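Local coordinates for short-chain dehydrogenase/reductase SDR (Burkholderia phymatum, PDB 5IG2), which binds NAD in a Rossmann-type fold and probably works as an oxidoreductase on CH-OH groups of a substrate, at the interface of chains A and B. Coordinates in Å, arbitrary orientation; residue numbers count along the deposited sequence, not the author numbering. Chains: chain A/B, Short-chain dehydrogenase/reductase SDR.

Contact 1 and contact 2 are neighbouring parts of one two-fold symmetric interface between chains A and B, the centres of their C-alpha atoms about 10 Å apart. Helix 162-185 of chain B feeds both: B:Tyr179 and B:His180 enter contact 1, while B:Thr177, B:Leu178 and B:Asp181 turn toward contact 2. On the other chain A:Pro159 belongs to both, in the loop just before the same helix of chain A. Contact 1 is chiefly apolar and uses the C-terminal segment; contact 2 is polar and centres on a carboxylate. Side by side they join packing to directed bonds, and the two-fold axis repeats each with the chains exchanged.

Contact 1: the interface of chains A and B. Residues chain A 157, 159, 283-285; chain B 179-180, 258-259.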
loop_
_atom_site.group_PDB
_atom_site.type_symbol
_atom_site.label_atom_id
_atom_site.label_comp_id
_atom_site.label_asym_id
_atom_site.label_seq_id
_atom_site.Cartn_x
_atom_site.Cartn_y
_atom_site.Cartn_z
ATOM N N SER A 157 -5.056 10.366 -4.785
ATOM C CA SER A 157 -5.138 10.402 -3.327
ATOM C C SER A 157 -6.184 11.428 -2.918
ATOM O O SER A 157 -5.848 12.535 -2.475
ATOM C CB SER A 157 -3.769 10.703 -2.713
ATOM O OG SER A 157 -2.877 9.640 -3.005
ATOM N N PRO A 159 -9.051 13.344 -0.705
ATOM C CA PRO A 159 -9.133 13.562 0.743
ATOM C C PRO A 159 -10.101 12.605 1.423
ATOM O O PRO A 159 -11.079 12.142 0.826
ATOM C CB PRO A 159 -9.633 15.007 0.851
ATOM C CG PRO A 159 -9.283 15.632 -0.466
ATOM C CD PRO A 159 -9.427 14.539 -1.474
ATOM N N PRO A 283 0.815 18.862 -3.050
ATOM C CA PRO A 283 -0.329 18.270 -3.759
ATOM C C PRO A 283 -1.414 19.280 -4.103
ATOM O O PRO A 283 -1.824 20.093 -3.274
ATOM C CB PRO A 283 -0.836 17.218 -2.771
ATOM C CG PRO A 283 0.406 16.794 -2.035
ATOM C CD PRO A 283 1.240 18.048 -1.895
ATOM N N THR A 284 -1.868 19.224 -5.351
ATOM C CA THR A 284 -2.952 20.073 -5.829
ATOM C C THR A 284 -4.291 19.435 -5.494
ATOM O O THR A 284 -4.492 18.238 -5.729
ATOM C CB THR A 284 -2.854 20.259 -7.347
ATOM O OG1 THR A 284 -1.568 20.786 -7.699
ATOM C CG2 THR A 284 -3.937 21.195 -7.848
ATOM N N ASP A 285 -5.212 20.236 -4.969
ATOM C CA ASP A 285 -6.613 19.830 -4.910
ATOM C C ASP A 285 -7.319 20.250 -6.195
ATOM O O ASP A 285 -7.411 21.453 -6.469
ATOM C CB ASP A 285 -7.306 20.453 -3.716
ATOM C CG ASP A 285 -8.671 19.864 -3.480
ATOM O OD1 ASP A 285 -9.642 20.325 -4.124
ATOM O OD2 ASP A 285 -8.766 18.927 -2.659
ATOM N N TYR B 179 -1.879 15.101 3.830
ATOM C CA TYR B 179 -1.637 16.497 3.498
ATOM C C TYR B 179 -2.948 17.234 3.263
ATOM O O TYR B 179 -3.146 18.347 3.763
ATOM C CB TYR B 179 -0.730 16.574 2.267
ATOM C CG TYR B 179 -0.572 17.972 1.725
ATOM C CD1 TYR B 179 0.393 18.825 2.237
ATOM C CD2 TYR B 179 -1.396 18.443 0.697
ATOM C CE1 TYR B 179 0.538 20.125 1.737
ATOM C CE2 TYR B 179 -1.260 19.736 0.193
ATOM C CZ TYR B 179 -0.290 20.571 0.718
ATOM O OH TYR B 179 -0.145 21.848 0.224
ATOM N N HIS B 180 -3.859 16.621 2.504
ATOM C CA HIS B 180 -5.158 17.239 2.250
ATOM C C HIS B 180 -6.028 17.248 3.500
ATOM O O HIS B 180 -6.711 18.241 3.773
ATOM C CB HIS B 180 -5.885 16.514 1.115
ATOM C CG HIS B 180 -5.199 16.601 -0.215
ATOM N ND1 HIS B 180 -4.928 17.801 -0.842
ATOM C CD2 HIS B 180 -4.756 15.632 -1.055
ATOM C CE1 HIS B 180 -4.335 17.568 -1.999
ATOM N NE2 HIS B 180 -4.224 16.261 -2.156
ATOM N N PHE B 258 6.195 19.424 0.607
ATOM C CA PHE B 258 5.634 18.085 0.788
ATOM C C PHE B 258 6.536 16.994 0.214
ATOM O O PHE B 258 6.931 16.070 0.926
ATOM C CB PHE B 258 4.243 17.988 0.167
ATOM C CG PHE B 258 3.643 16.623 0.317
ATOM C CD1 PHE B 258 3.097 16.226 1.532
ATOM C CD2 PHE B 258 3.670 15.718 -0.729
ATOM C CE1 PHE B 258 2.562 14.960 1.688
ATOM C CE2 PHE B 258 3.140 14.453 -0.574
ATOM C CZ PHE B 258 2.586 14.075 0.630
ATOM N N TYR B 259 6.861 17.072 -1.073
ATOM C CA TYR B 259 7.669 16.039 -1.717
ATOM C C TYR B 259 9.158 16.287 -1.482
ATOM O O TYR B 259 9.700 17.307 -1.928
ATOM C CB TYR B 259 7.386 16.001 -3.214
ATOM C CG TYR B 259 6.015 15.459 -3.575
ATOM C CD1 TYR B 259 5.710 14.112 -3.390
ATOM C CD2 TYR B 259 5.041 16.290 -4.126
ATOM C CE1 TYR B 259 4.467 13.605 -3.730
ATOM C CE2 TYR B 259 3.780 15.791 -4.472
ATOM C CZ TYR B 259 3.504 14.447 -4.274
ATOM O OH TYR B 259 2.261 13.935 -4.609
HETATM O O HOH W 1 -1.638 22.377 -1.727
#
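Two copies of the same protein meet here in a mainly apolar patch of a two-fold interface, where the C-terminal segment of chain A reaches across and lays A:Pro283 against the aromatic side chains of chain B; the patch probably helps hold the pair together within the deposited hexamer. The proline ring sits in the angle between two aromatic rings, turning CD to one and CG to the other. CD lies over one face of the B:Tyr179 phenol, 3.7 Å from the ring centroid and shifted toward the rim, a CH-pi contact. CG makes a second such contact with a face of B:Phe258, 4.0 Å from that centroid. The B:Phe258 side chain meets the proline at about a right angle, and it points its edge at the face of B:Tyr259, with CD2 over the centre of that ring, which steadies it from the side.

The third corner of the proline, CB, touches the CE1/NE2 side of the B:His180 imidazole, with CE1 3.6 Å away. This histidine has CG anti to the carbonyl carbon (chi1 -64°), and a different ring atom, CD2, is 3.6 Å from the carbonyl O of A:Ser157. Lower on the side chain, CB packs against A:Pro159 CG. The carboxylate of A:Asp285 lies near the imidazole without touching it; the residue is poorly ordered, and an effect on ionisation cannot be judged from it.

Water supplies the polar link. The phenol OH of B:Tyr179 is 2.5 Å from water 1, which lies in the plane of the ring at its edge and is also 2.8 Å from the carbonyl O of A:Pro283. B:Tyr179 holds CG anti to the backbone N (chi1 172°), which carries the ring past the proline to this water.

In the fold, B:Tyr179 and B:His180 lie near the C-terminal end of helix 162-185, B:Phe258 immediately precedes short strand 259-260, and A:Pro283 follows helix 267-278 near the chain end.

Contact 2: the interface of chains A and B. Residues chain A 105-108, 159-162; chain B 177-178, 181.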
loop_
_atom_site.group_PDB
_atom_site.type_symbol
_atom_site.label_atom_id
_atom_site.label_comp_id
_atom_site.label_asym_id
_atom_site.label_seq_id
_atom_site.Cartn_x
_atom_site.Cartn_y
_atom_site.Cartn_z
ATOM N N GLY A 105 -12.810 9.177 6.261
ATOM C CA GLY A 105 -12.634 10.141 7.333
ATOM C C GLY A 105 -11.222 10.708 7.371
ATOM O O GLY A 105 -10.309 10.133 6.765
ATOM N N PHE A 106 -11.031 11.839 8.057
ATOM C CA PHE A 106 -9.685 12.351 8.317
ATOM C C PHE A 106 -8.781 11.214 8.784
ATOM O O PHE A 106 -9.172 10.407 9.635
ATOM C CB PHE A 106 -9.722 13.456 9.383
ATOM C CG PHE A 106 -10.405 14.733 8.944
ATOM C CD1 PHE A 106 -10.601 15.025 7.601
ATOM C CD2 PHE A 106 -10.829 15.655 9.891
ATOM C CE1 PHE A 106 -11.222 16.203 7.213
ATOM C CE2 PHE A 106 -11.450 16.842 9.510
ATOM C CZ PHE A 106 -11.643 17.117 8.170
ATOM N N LEU A 107 -7.567 11.154 8.224
ATOM C CA LEU A 107 -6.774 9.928 8.317
ATOM C C LEU A 107 -6.513 9.523 9.766
ATOM O O LEU A 107 -6.615 8.338 10.113
ATOM C CB LEU A 107 -5.456 10.090 7.557
ATOM C CG LEU A 107 -4.647 8.794 7.477
ATOM C CD1 LEU A 107 -5.439 7.718 6.729
ATOM C CD2 LEU A 107 -3.300 9.041 6.813
ATOM N N TRP A 108 -6.183 10.489 10.631
ATOM C CA TRP A 108 -5.823 10.186 12.014
ATOM C C TRP A 108 -7.027 9.808 12.865
ATOM O O TRP A 108 -6.842 9.293 13.972
ATOM C CB TRP A 108 -5.092 11.386 12.644
ATOM C CG TRP A 108 -5.938 12.625 12.644
ATOM C CD1 TRP A 108 -6.808 13.017 13.614
ATOM C CD2 TRP A 108 -6.040 13.595 11.595
ATOM N NE1 TRP A 108 -7.431 14.184 13.243
ATOM C CE2 TRP A 108 -6.979 14.558 12.006
ATOM C CE3 TRP A 108 -5.420 13.747 10.350
ATOM C CZ2 TRP A 108 -7.314 15.662 11.222
ATOM C CZ3 TRP A 108 -5.755 14.843 9.569
ATOM C CH2 TRP A 108 -6.696 15.784 10.006
ATOM N N PRO A 159 -9.051 13.344 -0.705
ATOM C CA PRO A 159 -9.133 13.562 0.743
ATOM C C PRO A 159 -10.101 12.605 1.423
ATOM O O PRO A 159 -11.079 12.142 0.826
ATOM C CB PRO A 159 -9.633 15.007 0.851
ATOM C CG PRO A 159 -9.283 15.632 -0.466
ATOM C CD PRO A 159 -9.427 14.539 -1.474
ATOM N N SER A 160 -9.815 12.325 2.699
ATOM C CA SER A 160 -10.701 11.589 3.602
ATOM C C SER A 160 -10.910 10.133 3.197
ATOM O O SER A 160 -11.855 9.492 3.672
ATOM C CB SER A 160 -12.065 12.283 3.741
ATOM O OG SER A 160 -11.979 13.437 4.548
ATOM N N MET A 161 -10.068 9.583 2.321
ATOM C CA MET A 161 -10.142 8.163 1.986
ATOM C C MET A 161 -8.758 7.522 2.057
ATOM O O MET A 161 -8.473 6.549 1.353
ATOM C CB MET A 161 -10.764 7.954 0.605
ATOM C CG MET A 161 -12.234 8.378 0.487
ATOM S SD MET A 161 -13.415 7.305 1.343
ATOM C CE MET A 161 -13.143 5.736 0.519
ATOM N N GLY A 162 -7.905 8.045 2.946
ATOM C CA GLY A 162 -6.486 7.694 2.932
ATOM C C GLY A 162 -6.186 6.219 3.125
ATOM O O GLY A 162 -5.232 5.701 2.542
ATOM N N THR B 177 -2.769 11.905 1.138
ATOM C CA THR B 177 -4.105 12.134 1.679
ATOM C C THR B 177 -4.033 12.913 2.984
ATOM O O THR B 177 -4.846 13.817 3.224
ATOM C CB THR B 177 -4.838 10.813 1.906
ATOM O OG1 THR B 177 -4.776 10.010 0.714
ATOM C CG2 THR B 177 -6.307 11.095 2.256
ATOM N N LEU B 178 -3.067 12.559 3.840
ATOM C CA LEU B 178 -2.846 13.268 5.096
ATOM C C LEU B 178 -2.644 14.758 4.865
ATOM O O LEU B 178 -3.170 15.597 5.610
ATOM C CB LEU B 178 -1.627 12.670 5.805
ATOM C CG LEU B 178 -1.264 13.326 7.142
ATOM C CD1 LEU B 178 -2.440 13.285 8.121
ATOM C CD2 LEU B 178 -0.014 12.671 7.746
ATOM N N ASP B 181 -6.039 16.145 4.260
ATOM C CA ASP B 181 -6.864 16.088 5.469
ATOM C C ASP B 181 -6.436 17.140 6.488
ATOM O O ASP B 181 -7.282 17.757 7.144
ATOM C CB ASP B 181 -6.796 14.699 6.113
ATOM C CG ASP B 181 -7.403 13.612 5.255
ATOM O OD1 ASP B 181 -8.080 13.913 4.260
ATOM O OD2 ASP B 181 -7.206 12.440 5.603
HETATM O O HOH W 2 -8.091 9.957 4.941
HETATM O O HOH W 3 -10.133 15.625 4.067
#
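B:Asp181 of one subunit plugs its carboxylate between two segments of the other, the loops before 3-10 helix 107-109 and helix 162-185 together with the first residues of those helices, in a polar part of the two-fold interface. Its side chain starts beside an aromatic ring: CB lies 3.6 Å from CZ3 of A:Trp108. The indole presents its edge, with the backbone C of B:Asp181 in the ring plane, and the planes of indole and carboxylate are steeply inclined. A:Phe106 both touches the acid and packs its CB on the indole's face.

At CG the aspartate passes the CA of A:Phe106 and divides into two oxygens, each received by a different backbone amide. OD1 accepts a hydrogen bond from the N of A:Ser160 at 2.8 Å, through its syn lone pair and with 144° at the hydrogen. OD2 accepts from the N of A:Leu107 at 2.9 Å; that donor comes from above the carboxylate plane, 36° out of it, and the bond is more bent. Together the amides would fix the rotation of the carboxylate, with CG anti to the carbonyl carbon and beside the backbone N (chi1 -66°) to aim it at both segments. Backbone donors of this kind should favour a charged acceptor.

Waters add to the grip. Water 3 connects OD1 to the hydroxyl OG of A:Ser160, while water 2 joins OD2 to the carbonyl O of A:Gly105 and the N of A:Gly162, the first residue of its helix, tying the two segments to the same carboxylate.

Apolar contacts flank the acid. B:Leu178 CD1 reaches A:Trp108 CE3, its side chain meeting the indole at about a right angle. One turn of helix before the acid, the methyl CG2 of B:Thr177 comes within 3.5 Å of A:Gly162 CA.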